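Local coordinates for protein agmatinase (Deinococcus radiodurans, PDB 1WOH) that probably hydrolyses agmatine to putrescine and urea, as a manganese-dependent member of the arginase family, at residues G119-S124 against D271-A276. Residues are numbered along the deposited sequence; the frame is centred on the assembly and turned at random.
Sequences GDHSVS and DLVELA
Glu274 and Val273 grip the loop that carries His121, a manganese ligand of the enzyme, though no metal is bound to this chain in the model. The backbone N of Glu274 gives a nearly straight hydrogen bond to Gly119 O (2.9 Å). From CB its side chain bends back at chi2 (-78°) toward the same loop, and Glu274 CG lies 3.7 Å from His121 N. Glu274 CD is 3.5 Å from His121 N, with Asp120 CA a little farther off. At the tip, Glu274 OE2 accepts a hydrogen bond from His121 N (2.7 Å) and another from Asn159. The N-H of His121 comes in on the anti side of the carboxylate, 29° out of its plane. Glu274 OE2 also lies 3.4 Å from Asp120 CB. An alanine at Glu274 would probably leave the buried His121 N without its acceptor and the histidine backbone less firmly placed.

Val273 meets the ring itself. Val273 CG2 sits over the centre of one face, 3.6 Å from the centroid of the His121 ring, a CH-pi contact. Phe163 meets the same ring nearly at a right angle, while Ser227 bonds NE2. The other branch, Val273 CG1, packs on Val123 CG2 at 3.8 Å.

In the parallel sheet of this arginase-family fold, strands 114-118 and 266-273 are neighbours. The contact joins their C-terminal ends, where the metal ligands gather. Strand 223-229 flanks 266-273 on its other side, and helices 51-59 and 284-302 pack on Leu272.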
loop_
_atom_site.group_PDB
_atom_site.type_symbol
_atom_site.label_atom_id
_atom_site.label_comp_id
_atom_site.label_asym_id
_atom_site.label_seq_id
_atom_site.Cartn_x
_atom_site.Cartn_y
_atom_site.Cartn_z
ATOM N N GLY A 119 12.739 -17.670 0.573
ATOM C CA GLY A 119 13.917 -17.805 1.417
ATOM C C GLY A 119 15.038 -16.871 0.998
ATOM O O GLY A 119 15.187 -16.600 -0.193
ATOM N N ASP A 120 15.821 -16.363 1.953
ATOM C CA ASP A 120 16.922 -15.484 1.586
ATOM C C ASP A 120 17.999 -16.362 0.969
ATOM O O ASP A 120 17.916 -17.583 1.039
ATOM C CB ASP A 120 17.454 -14.678 2.789
ATOM C CG ASP A 120 18.112 -15.539 3.854
ATOM O OD1 ASP A 120 19.008 -16.350 3.519
ATOM O OD2 ASP A 120 17.738 -15.382 5.039
ATOM N N HIS A 121 19.006 -15.755 0.360
ATOM C CA HIS A 121 20.025 -16.554 -0.311
ATOM C C HIS A 121 20.835 -17.519 0.550
ATOM O O HIS A 121 21.432 -18.472 0.033
ATOM C CB HIS A 121 20.972 -15.651 -1.103
ATOM C CG HIS A 121 21.454 -16.277 -2.374
ATOM N ND1 HIS A 121 21.877 -15.540 -3.460
ATOM C CD2 HIS A 121 21.527 -17.577 -2.749
ATOM C CE1 HIS A 121 22.183 -16.360 -4.452
ATOM N NE2 HIS A 121 21.979 -17.601 -4.047
ATOM N N SER A 122 20.851 -17.303 1.859
ATOM C CA SER A 122 21.615 -18.192 2.719
ATOM C C SER A 122 21.127 -19.636 2.615
ATOM O O SER A 122 21.870 -20.564 2.931
ATOM C CB SER A 122 21.543 -17.734 4.179
ATOM O OG SER A 122 20.385 -18.242 4.823
ATOM N N VAL A 123 19.889 -19.837 2.164
ATOM C CA VAL A 123 19.365 -21.197 2.055
ATOM C C VAL A 123 20.090 -22.040 0.997
ATOM O O VAL A 123 20.030 -23.273 1.041
ATOM C CB VAL A 123 17.842 -21.205 1.755
ATOM C CG1 VAL A 123 17.094 -20.426 2.834
ATOM C CG2 VAL A 123 17.572 -20.630 0.373
ATOM N N SER A 124 20.772 -21.390 0.056
ATOM C CA SER A 124 21.491 -22.117 -0.993
ATOM C C SER A 124 22.580 -23.013 -0.409
ATOM O O SER A 124 22.908 -24.047 -0.984
ATOM C CB SER A 124 22.129 -21.151 -1.994
ATOM O OG SER A 124 21.147 -20.398 -2.679
ATOM N N ASP A 271 17.262 -23.257 -7.511
ATOM C CA ASP A 271 16.664 -22.561 -6.384
ATOM C C ASP A 271 16.301 -21.161 -6.848
ATOM O O ASP A 271 16.925 -20.610 -7.757
ATOM C CB ASP A 271 17.556 -22.562 -5.110
ATOM C CG ASP A 271 18.821 -21.706 -5.219
ATOM O OD1 ASP A 271 18.812 -20.632 -5.855
ATOM O OD2 ASP A 271 19.841 -22.107 -4.606
ATOM N N LEU A 272 15.236 -20.624 -6.268
ATOM C CA LEU A 272 14.733 -19.293 -6.604
ATOM C C LEU A 272 14.700 -18.592 -5.260
ATOM O O LEU A 272 13.866 -18.918 -4.408
ATOM C CB LEU A 272 13.325 -19.420 -7.196
ATOM C CG LEU A 272 12.675 -18.192 -7.855
ATOM C CD1 LEU A 272 12.377 -17.127 -6.810
ATOM C CD2 LEU A 272 13.599 -17.641 -8.924
ATOM N N VAL A 273 15.607 -17.636 -5.071
ATOM C CA VAL A 273 15.728 -16.952 -3.785
ATOM C C VAL A 273 15.634 -15.426 -3.770
ATOM O O VAL A 273 15.694 -14.767 -4.805
ATOM C CB VAL A 273 17.073 -17.335 -3.106
ATOM C CG1 VAL A 273 17.184 -18.849 -2.966
ATOM C CG2 VAL A 273 18.245 -16.806 -3.925
ATOM N N GLU A 274 15.474 -14.895 -2.558
ATOM C CA GLU A 274 15.409 -13.458 -2.286
ATOM C C GLU A 274 14.179 -12.689 -2.773
ATOM O O GLU A 274 14.176 -11.462 -2.800
ATOM C CB GLU A 274 16.687 -12.789 -2.805
ATOM C CG GLU A 274 17.969 -13.210 -2.066
ATOM C CD GLU A 274 18.151 -12.528 -0.713
ATOM O OE1 GLU A 274 17.579 -11.439 -0.510
ATOM O OE2 GLU A 274 18.887 -13.073 0.146
ATOM N N LEU A 275 13.131 -13.398 -3.166
ATOM C CA LEU A 275 11.911 -12.720 -3.589
ATOM C C LEU A 275 11.244 -12.198 -2.309
ATOM O O LEU A 275 11.129 -12.940 -1.331
ATOM C CB LEU A 275 10.967 -13.719 -4.269
ATOM C CG LEU A 275 9.894 -13.293 -5.280
ATOM C CD1 LEU A 275 8.707 -14.250 -5.153
ATOM C CD2 LEU A 275 9.453 -11.870 -5.065
ATOM N N ALA A 276 10.823 -10.932 -2.306
ATOM C CA ALA A 276 10.139 -10.334 -1.156
ATOM C C ALA A 276 8.808 -9.796 -1.673
ATOM O O ALA A 276 8.726 -8.650 -2.112
ATOM C CB ALA A 276 10.962 -9.193 -0.568
#